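PDB 4ITL: tetraacyldisaccharide 4'-kinase, which probably transfers the gamma-phosphate of ATP to the 4'-position of a tetraacyldisaccharide 1-phosphate, giving lipid IVA in the last step of its pathway. Local coordinates for residues 54-59 with 102-107; 202-207 with 296-301; 228-233 with 271-276. All coordinates share one frame; numbering follows the deposited sequence.

Contact 1 of 3, residues 54-59 with 102-107; sequences FVMYLA and YLMAKL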
loop_
_atom_site.group_PDB
_atom_site.type_symbol
_atom_site.label_atom_id
_atom_site.label_comp_id
_atom_site.label_asym_id
_atom_site.label_seq_id
_atom_site.Cartn_x
_atom_site.Cartn_y
_atom_site.Cartn_z
ATOM N N PHE A 54 -0.786 -5.644 -0.299
ATOM C CA PHE A 54 -1.810 -6.421 0.373
ATOM C C PHE A 54 -3.199 -6.050 -0.158
ATOM O O PHE A 54 -4.007 -6.924 -0.433
ATOM C CB PHE A 54 -1.777 -6.285 1.889
ATOM C CG PHE A 54 -2.715 -7.223 2.558
ATOM C CD1 PHE A 54 -2.400 -8.571 2.663
ATOM C CD2 PHE A 54 -3.949 -6.782 3.023
ATOM C CE1 PHE A 54 -3.286 -9.444 3.229
ATOM C CE2 PHE A 54 -4.825 -7.653 3.571
ATOM C CZ PHE A 54 -4.499 -8.978 3.696
ATOM N N VAL A 55 -3.426 -4.775 -0.405
ATOM C CA VAL A 55 -4.677 -4.333 -1.036
ATOM C C VAL A 55 -4.891 -5.025 -2.373
ATOM O O VAL A 55 -5.997 -5.543 -2.674
ATOM C CB VAL A 55 -4.721 -2.793 -1.164
ATOM C CG1 VAL A 55 -5.862 -2.333 -2.143
ATOM C CG2 VAL A 55 -4.879 -2.154 0.237
ATOM N N MET A 56 -3.843 -5.083 -3.184
ATOM C CA MET A 56 -3.979 -5.747 -4.485
ATOM C C MET A 56 -4.293 -7.249 -4.328
ATOM O O MET A 56 -5.084 -7.846 -5.091
ATOM C CB MET A 56 -2.711 -5.535 -5.326
ATOM C CG MET A 56 -2.486 -4.074 -5.709
ATOM S SD MET A 56 -0.877 -3.857 -6.492
ATOM C CE MET A 56 -0.743 -2.101 -6.695
ATOM N N TYR A 57 -3.670 -7.865 -3.342
ATOM C CA TYR A 57 -3.918 -9.263 -3.056
ATOM C C TYR A 57 -5.377 -9.462 -2.671
ATOM O O TYR A 57 -6.073 -10.305 -3.226
ATOM C CB TYR A 57 -2.970 -9.712 -1.943
ATOM C CG TYR A 57 -3.265 -11.071 -1.396
ATOM C CD1 TYR A 57 -2.750 -12.208 -1.998
ATOM C CD2 TYR A 57 -4.064 -11.214 -0.265
ATOM C CE1 TYR A 57 -3.026 -13.468 -1.482
ATOM C CE2 TYR A 57 -4.365 -12.440 0.242
ATOM C CZ TYR A 57 -3.839 -13.568 -0.360
ATOM O OH TYR A 57 -4.152 -14.776 0.181
ATOM N N LEU A 58 -5.852 -8.637 -1.753
ATOM C CA LEU A 58 -7.232 -8.663 -1.327
ATOM C C LEU A 58 -8.173 -8.473 -2.513
ATOM O O LEU A 58 -9.134 -9.241 -2.711
ATOM C CB LEU A 58 -7.426 -7.549 -0.290
ATOM C CG LEU A 58 -8.309 -7.767 0.876
ATOM C CD1 LEU A 58 -7.996 -9.118 1.537
ATOM C CD2 LEU A 58 -8.053 -6.562 1.805
ATOM N N ALA A 59 -7.873 -7.493 -3.352
ATOM C CA ALA A 59 -8.737 -7.222 -4.509
ATOM C C ALA A 59 -8.860 -8.452 -5.387
ATOM O O ALA A 59 -9.942 -8.749 -5.895
ATOM C CB ALA A 59 -8.228 -6.040 -5.302
ATOM N N TYR A 102 -3.084 5.632 -8.489
ATOM C CA TYR A 102 -2.897 5.360 -9.916
ATOM C C TYR A 102 -2.277 3.940 -10.110
ATOM O O TYR A 102 -2.689 3.193 -10.996
ATOM C CB TYR A 102 -2.030 6.437 -10.543
ATOM C CG TYR A 102 -1.819 6.295 -12.031
ATOM C CD1 TYR A 102 -0.771 5.516 -12.512
ATOM C CD2 TYR A 102 -2.645 6.923 -12.946
ATOM C CE1 TYR A 102 -0.560 5.344 -13.853
ATOM C CE2 TYR A 102 -2.433 6.772 -14.322
ATOM C CZ TYR A 102 -1.375 5.977 -14.762
ATOM O OH TYR A 102 -1.090 5.763 -16.102
ATOM N N LEU A 103 -1.326 3.572 -9.251
ATOM C CA LEU A 103 -0.607 2.294 -9.372
ATOM C C LEU A 103 -1.593 1.138 -9.144
ATOM O O LEU A 103 -1.670 0.162 -9.926
ATOM C CB LEU A 103 0.522 2.247 -8.352
ATOM C CG LEU A 103 1.192 0.872 -8.119
ATOM C CD1 LEU A 103 2.093 0.552 -9.272
ATOM C CD2 LEU A 103 1.967 0.831 -6.791
ATOM N N MET A 104 -2.407 1.292 -8.125
ATOM C CA MET A 104 -3.451 0.305 -7.848
ATOM C C MET A 104 -4.473 0.194 -8.993
ATOM O O MET A 104 -4.784 -0.907 -9.456
ATOM C CB MET A 104 -4.100 0.586 -6.501
ATOM C CG MET A 104 -3.127 0.283 -5.337
ATOM S SD MET A 104 -3.900 0.383 -3.727
ATOM C CE MET A 104 -4.236 2.139 -3.567
ATOM N N ALA A 105 -4.931 1.336 -9.496
ATOM C CA ALA A 105 -5.856 1.345 -10.608
ATOM C C ALA A 105 -5.220 0.646 -11.785
ATOM O O ALA A 105 -5.847 -0.200 -12.426
ATOM C CB ALA A 105 -6.234 2.795 -10.983
ATOM N N LYS A 106 -3.963 0.968 -12.055
ATOM C CA LYS A 106 -3.286 0.415 -13.218
ATOM C C LYS A 106 -3.022 -1.091 -13.146
ATOM O O LYS A 106 -3.024 -1.772 -14.158
ATOM C CB LYS A 106 -1.949 1.089 -13.454
ATOM C CG LYS A 106 -1.360 0.657 -14.753
ATOM C CD LYS A 106 -0.394 1.661 -15.264
ATOM C CE LYS A 106 0.175 1.217 -16.557
ATOM N NZ LYS A 106 -0.693 1.669 -17.664
ATOM N N LEU A 107 -2.754 -1.595 -11.953
ATOM C CA LEU A 107 -2.428 -3.008 -11.804
ATOM C C LEU A 107 -3.692 -3.826 -11.520
ATOM O O LEU A 107 -3.647 -5.049 -11.552
ATOM C CB LEU A 107 -1.363 -3.194 -10.706
ATOM C CG LEU A 107 -0.004 -2.603 -11.142
ATOM C CD1 LEU A 107 1.100 -2.822 -10.125
ATOM C CD2 LEU A 107 0.410 -3.182 -12.449
#
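Val55 meets Met104 methyl to sulfur: its CG1 lies 3.7 Å from Met104 SD, the two side chains set roughly perpendicular. With CG1 opposite the backbone N (chi1 166°), this branch is the one turned to the sulfur. Next along the helix, Met56 carries most of the contact. Its chain runs straight out beyond CG, chi3 -174°, and delivers the terminal methyl to the flank of the other helix. There CE sits 3.6 Å from Met104 CG and 3.8 Å from Leu103 CG, while Leu107 CD1, one turn further on, borders it at 4.0 Å. One methyl thus touches three residues, and no hydrogen bond passes between the segments. The example illustrates how long, unbranched side chains join helices set well apart: the axes of the two short segments come within 10.8 Å of each other, with a crossing angle of -32°. Helix 51-61 starts at the end of the predicted ATP-binding P-loop, Lys51 and Thr52 lying in its first turn, and Leu103 also touches the bound nucleotide analogue. The same helix also packs through Phe54, Val55 and Leu58 on Val41 of strand 38-43, through Tyr57 on strand 291-300, and through Tyr57 and Leu58 on helix 303-311.

Contact 2 of 3, residues 202-207 with 296-301; sequences FKMFRE and FKVKLE. With ACP (phosphomethylphosphonic acid adenylate ester), chain B.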
loop_
_atom_site.group_PDB
_atom_site.type_symbol
_atom_site.label_atom_id
_atom_site.label_comp_id
_atom_site.label_asym_id
_atom_site.label_seq_id
_atom_site.Cartn_x
_atom_site.Cartn_y
_atom_site.Cartn_z
ATOM N N PHE A 202 -1.352 -13.659 10.082
ATOM C CA PHE A 202 -0.990 -14.196 8.788
ATOM C C PHE A 202 0.323 -13.621 8.302
ATOM O O PHE A 202 0.448 -12.439 8.144
ATOM C CB PHE A 202 -2.055 -13.801 7.778
ATOM C CG PHE A 202 -3.392 -14.271 8.157
ATOM C CD1 PHE A 202 -3.789 -15.561 7.861
ATOM C CD2 PHE A 202 -4.236 -13.457 8.882
ATOM C CE1 PHE A 202 -5.031 -16.027 8.261
ATOM C CE2 PHE A 202 -5.473 -13.914 9.285
ATOM C CZ PHE A 202 -5.872 -15.194 8.980
ATOM N N LYS A 203 1.289 -14.456 7.994
ATOM C CA LYS A 203 2.526 -13.944 7.405
ATOM C C LYS A 203 2.371 -13.636 5.914
ATOM O O LYS A 203 1.775 -14.430 5.160
ATOM C CB LYS A 203 3.627 -14.992 7.591
ATOM C CG LYS A 203 4.109 -15.142 9.014
ATOM C CD LYS A 203 5.406 -15.958 9.006
ATOM C CE LYS A 203 5.866 -16.330 10.392
ATOM N NZ LYS A 203 6.777 -17.491 10.276
ATOM N N MET A 204 2.902 -12.488 5.485
ATOM C CA MET A 204 2.875 -12.102 4.069
ATOM C C MET A 204 4.270 -12.124 3.457
ATOM O O MET A 204 5.212 -11.579 4.039
ATOM C CB MET A 204 2.340 -10.689 3.906
ATOM C CG MET A 204 2.330 -10.202 2.482
ATOM S SD MET A 204 1.450 -8.637 2.391
ATOM C CE MET A 204 2.546 -7.658 1.415
ATOM N N PHE A 205 4.383 -12.743 2.288
ATOM C CA PHE A 205 5.652 -12.851 1.559
ATOM C C PHE A 205 5.508 -12.228 0.166
ATOM O O PHE A 205 4.466 -12.359 -0.476
ATOM C CB PHE A 205 6.059 -14.316 1.389
ATOM C CG PHE A 205 6.530 -14.976 2.667
ATOM C CD1 PHE A 205 7.882 -15.051 2.982
ATOM C CD2 PHE A 205 5.622 -15.536 3.540
ATOM C CE1 PHE A 205 8.309 -15.701 4.169
ATOM C CE2 PHE A 205 6.038 -16.182 4.695
ATOM C CZ PHE A 205 7.381 -16.258 5.009
ATOM N N ARG A 206 6.547 -11.529 -0.279
ATOM C CA ARG A 206 6.622 -11.040 -1.638
ATOM C C ARG A 206 7.540 -11.952 -2.413
ATOM O O ARG A 206 8.722 -12.112 -2.060
ATOM C CB ARG A 206 7.123 -9.595 -1.667
ATOM C CG ARG A 206 6.115 -8.628 -1.042
ATOM C CD ARG A 206 6.611 -7.191 -1.014
ATOM N NE ARG A 206 7.865 -7.114 -0.291
ATOM C CZ ARG A 206 8.618 -6.026 -0.230
ATOM N NH1 ARG A 206 8.219 -4.913 -0.817
ATOM N NH2 ARG A 206 9.770 -6.054 0.414
ATOM N N GLU A 207 6.989 -12.593 -3.444
ATOM C CA GLU A 207 7.789 -13.534 -4.262
ATOM C C GLU A 207 8.225 -12.798 -5.534
ATOM O O GLU A 207 7.427 -12.549 -6.446
ATOM C CB GLU A 207 6.954 -14.761 -4.603
ATOM C CG GLU A 207 7.625 -15.866 -5.414
ATOM C CD GLU A 207 6.584 -16.671 -6.170
ATOM O OE1 GLU A 207 6.443 -17.875 -5.923
ATOM O OE2 GLU A 207 5.872 -16.085 -7.003
ATOM N N PHE A 296 6.561 -8.577 -8.295
ATOM C CA PHE A 296 6.448 -9.716 -7.402
ATOM C C PHE A 296 5.002 -10.154 -7.260
ATOM O O PHE A 296 4.084 -9.371 -7.509
ATOM C CB PHE A 296 6.985 -9.346 -6.010
ATOM C CG PHE A 296 6.368 -8.095 -5.431
ATOM C CD1 PHE A 296 5.280 -8.169 -4.556
ATOM C CD2 PHE A 296 6.872 -6.843 -5.753
ATOM C CE1 PHE A 296 4.700 -7.001 -4.029
ATOM C CE2 PHE A 296 6.298 -5.685 -5.230
ATOM C CZ PHE A 296 5.207 -5.767 -4.367
ATOM N N LYS A 297 4.809 -11.383 -6.789
ATOM C CA LYS A 297 3.500 -11.841 -6.323
ATOM C C LYS A 297 3.449 -11.784 -4.809
ATOM O O LYS A 297 4.469 -11.850 -4.138
ATOM C CB LYS A 297 3.251 -13.298 -6.730
ATOM C CG LYS A 297 3.172 -13.554 -8.208
ATOM C CD LYS A 297 3.393 -15.011 -8.470
ATOM C CE LYS A 297 3.322 -15.258 -9.941
ATOM N NZ LYS A 297 3.696 -16.645 -10.299
ATOM N N VAL A 298 2.234 -11.676 -4.286
ATOM C CA VAL A 298 2.002 -11.580 -2.850
ATOM C C VAL A 298 1.414 -12.934 -2.434
ATOM O O VAL A 298 0.449 -13.442 -3.019
ATOM C CB VAL A 298 1.049 -10.419 -2.484
ATOM C CG1 VAL A 298 0.676 -10.483 -0.985
ATOM C CG2 VAL A 298 1.705 -9.077 -2.825
ATOM N N LYS A 299 2.001 -13.524 -1.443
ATOM C CA LYS A 299 1.499 -14.759 -0.946
ATOM C C LYS A 299 1.262 -14.718 0.556
ATOM O O LYS A 299 2.054 -14.182 1.275
ATOM C CB LYS A 299 2.460 -15.865 -1.305
ATOM C CG LYS A 299 2.786 -15.924 -2.769
ATOM C CD LYS A 299 3.540 -17.157 -3.100
ATOM C CE LYS A 299 2.577 -18.295 -3.290
ATOM N NZ LYS A 299 3.164 -19.315 -4.157
ATOM N N LEU A 300 0.150 -15.284 0.986
ATOM C CA LEU A 300 -0.260 -15.296 2.385
ATOM C C LEU A 300 -0.350 -16.704 2.942
ATOM O O LEU A 300 -0.961 -17.531 2.344
ATOM C CB LEU A 300 -1.646 -14.652 2.529
ATOM C CG LEU A 300 -1.833 -13.189 2.786
ATOM C CD1 LEU A 300 -1.178 -12.786 4.050
ATOM C CD2 LEU A 300 -1.400 -12.347 1.623
ATOM N N GLU A 301 0.204 -16.950 4.114
ATOM C CA GLU A 301 -0.107 -18.174 4.860
ATOM C C GLU A 301 -1.559 -18.272 5.272
ATOM O O GLU A 301 -2.222 -17.283 5.534
ATOM C CB GLU A 301 0.724 -18.259 6.111
ATOM C CG GLU A 301 2.169 -18.369 5.829
ATOM C CD GLU A 301 2.939 -18.545 7.120
ATOM O OE1 GLU A 301 2.275 -18.529 8.202
ATOM O OE2 GLU A 301 4.188 -18.713 7.043
HETATM P PG ACP B . 2.850 3.752 1.891
HETATM O O1G ACP B . 2.242 5.021 1.326
HETATM O O2G ACP B . 2.601 3.573 3.403
HETATM O O3G ACP B . 4.394 3.833 1.667
HETATM P PB ACP B . 3.030 0.841 1.070
HETATM O O1B ACP B . 2.227 -0.150 0.253
HETATM O O2B ACP B . 2.930 0.372 2.522
HETATM C C3B ACP B . 2.095 2.396 0.898
HETATM P PA ACP B . 5.474 -0.103 0.061
HETATM O O1A ACP B . 5.730 -1.424 0.756
HETATM O O2A ACP B . 6.687 0.736 -0.125
HETATM O O3A ACP B . 4.586 0.952 0.900
HETATM O "O5'" ACP B . 4.819 -0.426 -1.359
HETATM C "C5'" ACP B . 4.676 0.635 -2.288
HETATM C "C4'" ACP B . 4.857 0.137 -3.718
HETATM O "O4'" ACP B . 6.243 0.334 -4.002
HETATM C "C3'" ACP B . 4.601 -1.308 -3.981
HETATM O "O3'" ACP B . 3.314 -1.610 -4.303
HETATM C "C2'" ACP B . 5.528 -1.578 -5.121
HETATM O "O2'" ACP B . 5.089 -1.164 -6.377
HETATM C "C1'" ACP B . 6.699 -0.767 -4.723
HETATM N N9 ACP B . 7.709 -1.490 -3.954
HETATM C C8 ACP B . 8.061 -1.306 -2.658
HETATM N N7 ACP B . 9.054 -2.168 -2.347
HETATM C C5 ACP B . 9.363 -2.879 -3.440
HETATM C C6 ACP B . 10.282 -3.890 -3.724
HETATM N N6 ACP B . 11.169 -4.375 -2.695
HETATM N N1 ACP B . 10.320 -4.426 -4.950
HETATM C C2 ACP B . 9.482 -4.017 -5.934
HETATM N N3 ACP B . 8.578 -3.037 -5.714
HETATM C C4 ACP B . 8.500 -2.470 -4.482
#
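Phe205 and Lys299 exchange two backbone hydrogen bonds, Phe205 N to Lys299 O and Lys299 N to Phe205 O, both 2.9 Å and nearly straight. Glu207 and Lys297 form the next hydrogen-bonded pair of this antiparallel strand pair; Glu207 N reaches Lys297 O at 2.7 Å, while the return bond from Lys297 N comes in 30° off the carbonyl plane of Glu207. A fifth bond, Glu301 N to Lys203 O, ends the series. The Glu207 carboxylate has long salt bridges: OE2 to Lys297 NZ and OE1 to Lys299 NZ, each 4.0 Å. Lys203 runs alongside Glu301, but its NZ pairs with Glu194. Each guanidinium nitrogen of Arg206 has a neighbour: NE forms a salt bridge to Glu189, NH2 bonds Gln240, and NH1 lies 3.3 Å from adenine N7 of the bound ATP analogue. Phe296 CG sits between its own N and carbonyl carbon (chi1 53°), turning the ring under Arg206 CD in a CH-pi contact displaced toward the rim, and its CE2 comes 3.5 Å from adenine N3. These two residues bring this end of the strand pair to the nucleotide site. An alanine in place of Phe296 would probably leave the Arg206 methylenes without their platform and remove the ring edge lying against adenine N3. Strand 201-212 runs between parallel strand 182-185 and antiparallel strand 291-300, whose Val298 and Leu300 pack on helix 51-61.

Contact 3 of 3, residues 228-233 with 271-276; sequences EVIAFS and EGEIYL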
loop_
_atom_site.group_PDB
_atom_site.type_symbol
_atom_site.label_atom_id
_atom_site.label_comp_id
_atom_site.label_asym_id
_atom_site.label_seq_id
_atom_site.Cartn_x
_atom_site.Cartn_y
_atom_site.Cartn_z
ATOM N N GLU A 228 25.452 -4.946 -15.297
ATOM C CA GLU A 228 25.331 -4.252 -14.040
ATOM C C GLU A 228 24.290 -3.174 -14.320
ATOM O O GLU A 228 24.334 -2.538 -15.381
ATOM C CB GLU A 228 26.649 -3.584 -13.681
ATOM C CG GLU A 228 27.758 -4.508 -13.370
ATOM C CD GLU A 228 29.105 -3.865 -13.651
ATOM O OE1 GLU A 228 29.250 -3.212 -14.714
ATOM O OE2 GLU A 228 30.015 -4.001 -12.808
ATOM N N VAL A 229 23.348 -2.982 -13.403
ATOM C CA VAL A 229 22.275 -2.023 -13.606
ATOM C C VAL A 229 22.477 -0.830 -12.695
ATOM O O VAL A 229 23.224 -0.882 -11.722
ATOM C CB VAL A 229 20.872 -2.603 -13.266
ATOM C CG1 VAL A 229 20.570 -3.820 -14.092
ATOM C CG2 VAL A 229 20.769 -2.925 -11.798
ATOM N N ILE A 230 21.786 0.251 -13.007
ATOM C CA ILE A 230 21.664 1.332 -12.073
ATOM C C ILE A 230 20.273 1.189 -11.527
ATOM O O ILE A 230 19.312 1.242 -12.282
ATOM C CB ILE A 230 21.848 2.687 -12.744
ATOM C CG1 ILE A 230 23.287 2.807 -13.231
ATOM C CG2 ILE A 230 21.506 3.794 -11.764
ATOM C CD1 ILE A 230 23.492 3.750 -14.438
ATOM N N ALA A 231 20.172 0.949 -10.221
ATOM C CA ALA A 231 18.880 0.803 -9.550
ATOM C C ALA A 231 18.518 2.071 -8.824
ATOM O O ALA A 231 19.384 2.833 -8.396
ATOM C CB ALA A 231 18.903 -0.358 -8.569
ATOM N N PHE A 232 17.223 2.291 -8.690
ATOM C CA PHE A 232 16.716 3.426 -7.936
ATOM C C PHE A 232 15.251 3.223 -7.554
ATOM O O PHE A 232 14.553 2.428 -8.168
ATOM C CB PHE A 232 16.874 4.704 -8.759
ATOM C CG PHE A 232 16.036 4.743 -10.010
ATOM C CD1 PHE A 232 14.685 5.057 -9.954
ATOM C CD2 PHE A 232 16.614 4.513 -11.260
ATOM C CE1 PHE A 232 13.913 5.109 -11.116
ATOM C CE2 PHE A 232 15.843 4.565 -12.418
ATOM C CZ PHE A 232 14.499 4.879 -12.350
ATOM N N SER A 233 14.808 3.912 -6.510
ATOM C CA SER A 233 13.386 4.017 -6.195
ATOM C C SER A 233 13.109 5.263 -5.377
ATOM O O SER A 233 13.999 5.765 -4.713
ATOM C CB SER A 233 12.943 2.787 -5.425
ATOM O OG SER A 233 13.662 2.679 -4.219
ATOM N N GLU A 271 22.397 7.053 -22.021
ATOM C CA GLU A 271 22.473 6.087 -23.116
ATOM C C GLU A 271 23.356 4.874 -22.769
ATOM O O GLU A 271 24.445 5.021 -22.220
ATOM C CB GLU A 271 23.095 6.753 -24.360
ATOM C CG GLU A 271 23.052 5.909 -25.618
ATOM C CD GLU A 271 23.773 6.555 -26.779
ATOM O OE1 GLU A 271 24.287 7.687 -26.635
ATOM O OE2 GLU A 271 23.865 5.906 -27.838
ATOM N N GLY A 272 22.887 3.682 -23.107
ATOM C CA GLY A 272 23.694 2.486 -22.911
ATOM C C GLY A 272 23.488 1.816 -21.555
ATOM O O GLY A 272 23.960 0.712 -21.337
ATOM N N GLU A 273 22.782 2.475 -20.641
ATOM C CA GLU A 273 22.638 1.933 -19.277
ATOM C C GLU A 273 21.305 1.254 -19.113
ATOM O O GLU A 273 20.347 1.592 -19.790
ATOM C CB GLU A 273 22.761 3.028 -18.203
ATOM C CG GLU A 273 24.135 3.687 -18.166
ATOM C CD GLU A 273 25.245 2.737 -17.704
ATOM O OE1 GLU A 273 24.953 1.749 -17.000
ATOM O OE2 GLU A 273 26.417 2.978 -18.040
ATOM N N ILE A 274 21.252 0.296 -18.196
ATOM C CA ILE A 274 20.002 -0.374 -17.842
ATOM C C ILE A 274 19.635 0.016 -16.421
ATOM O O ILE A 274 20.475 -0.062 -15.524
ATOM C CB ILE A 274 20.139 -1.910 -17.862
ATOM C CG1 ILE A 274 20.722 -2.414 -19.188
ATOM C CG2 ILE A 274 18.781 -2.549 -17.591
ATOM C CD1 ILE A 274 19.741 -2.345 -20.366
ATOM N N TYR A 275 18.382 0.425 -16.241
ATOM C CA TYR A 275 17.869 0.929 -14.983
ATOM C C TYR A 275 16.826 -0.022 -14.446
ATOM O O TYR A 275 16.001 -0.543 -15.212
ATOM C CB TYR A 275 17.223 2.288 -15.197
ATOM C CG TYR A 275 18.204 3.365 -15.539
ATOM C CD1 TYR A 275 18.846 4.074 -14.536
ATOM C CD2 TYR A 275 18.508 3.675 -16.867
ATOM C CE1 TYR A 275 19.781 5.071 -14.849
ATOM C CE2 TYR A 275 19.428 4.664 -17.183
ATOM C CZ TYR A 275 20.058 5.355 -16.168
ATOM O OH TYR A 275 20.968 6.340 -16.461
ATOM N N LEU A 276 16.911 -0.288 -13.147
ATOM C CA LEU A 276 15.984 -1.166 -12.454
ATOM C C LEU A 276 15.345 -0.453 -11.269
ATOM O O LEU A 276 16.026 0.151 -10.451
ATOM C CB LEU A 276 16.697 -2.428 -11.973
ATOM C CG LEU A 276 15.821 -3.506 -11.342
ATOM C CD1 LEU A 276 14.960 -4.193 -12.381
ATOM C CD2 LEU A 276 16.670 -4.518 -10.601
HETATM O O HOH W 1 23.617 -0.258 -16.943
#
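Tyr275 and Ile230 are paired in parallel register, their side chains running alongside each other in one direction. Followed outward, Tyr275 CB, CG and CD1 all pass beside Ile230 O, CD1 at 3.6 Å, and CB is also near Phe232 CE2. CD1 stands in the plane of the Phe232 ring, at the edge, 3.7 Å from CE2. Phe232 reaches this place because chi1 of 66° sets its CG between its own N and carbonyl carbon. Further out, Tyr275 CE1 lies 3.8 Å from Ile230 CG2; CZ and OH approach Ile230 CD1, and the hydroxyl hydrogen-bonds Glu270 N. Ile230 CD1 also abuts the Glu273 side chain, 3.6 Å from OE1, whose salt bridge is to Lys253. Beneath these groups the backbones are joined by three hydrogen bonds. Ile230 straddles Tyr275, its N donating to Ile274 O at 2.9 Å and its O accepting from Leu276 N at 3.0 Å; Phe232 N then binds Leu276 O. Beside Glu273, a water takes the N-H of Ile274 at 2.7 Å and lies close to Glu228 O. Strand 229-234 is flanked on its other side by strand 252-258, with Leu276 and Ala231 packing on helix 238-247. The chemistry implies a division of labour: main-chain polar groups fix the register, apolar side-chain atoms pack against one another, and the polar tips of Tyr275 and Glu273 find mates beyond the pair.

From the N terminus, contact 1 closes first: it joins helix 51-61 to helix 99-107, and 42 residues separate residue 59 from residue 102. That loop is complete before contact 2 opens at strand 201-212; 88 residues separate 207 from 296, on strand 291-300. Contact 3 falls wholly within this second excursion, joining strands 229-234 and 275-277; no loops cross. Contacts 1 and 2 touch directly, Tyr57 CE2 lying 3.3 Å from Leu300 CD2, so the helix that begins at the nucleotide loop is backed by the antiparallel pair. Contact 3, its centre about 27 Å from that of contact 2, is linked to it through strand 291-300, the neighbour of strand 275-277.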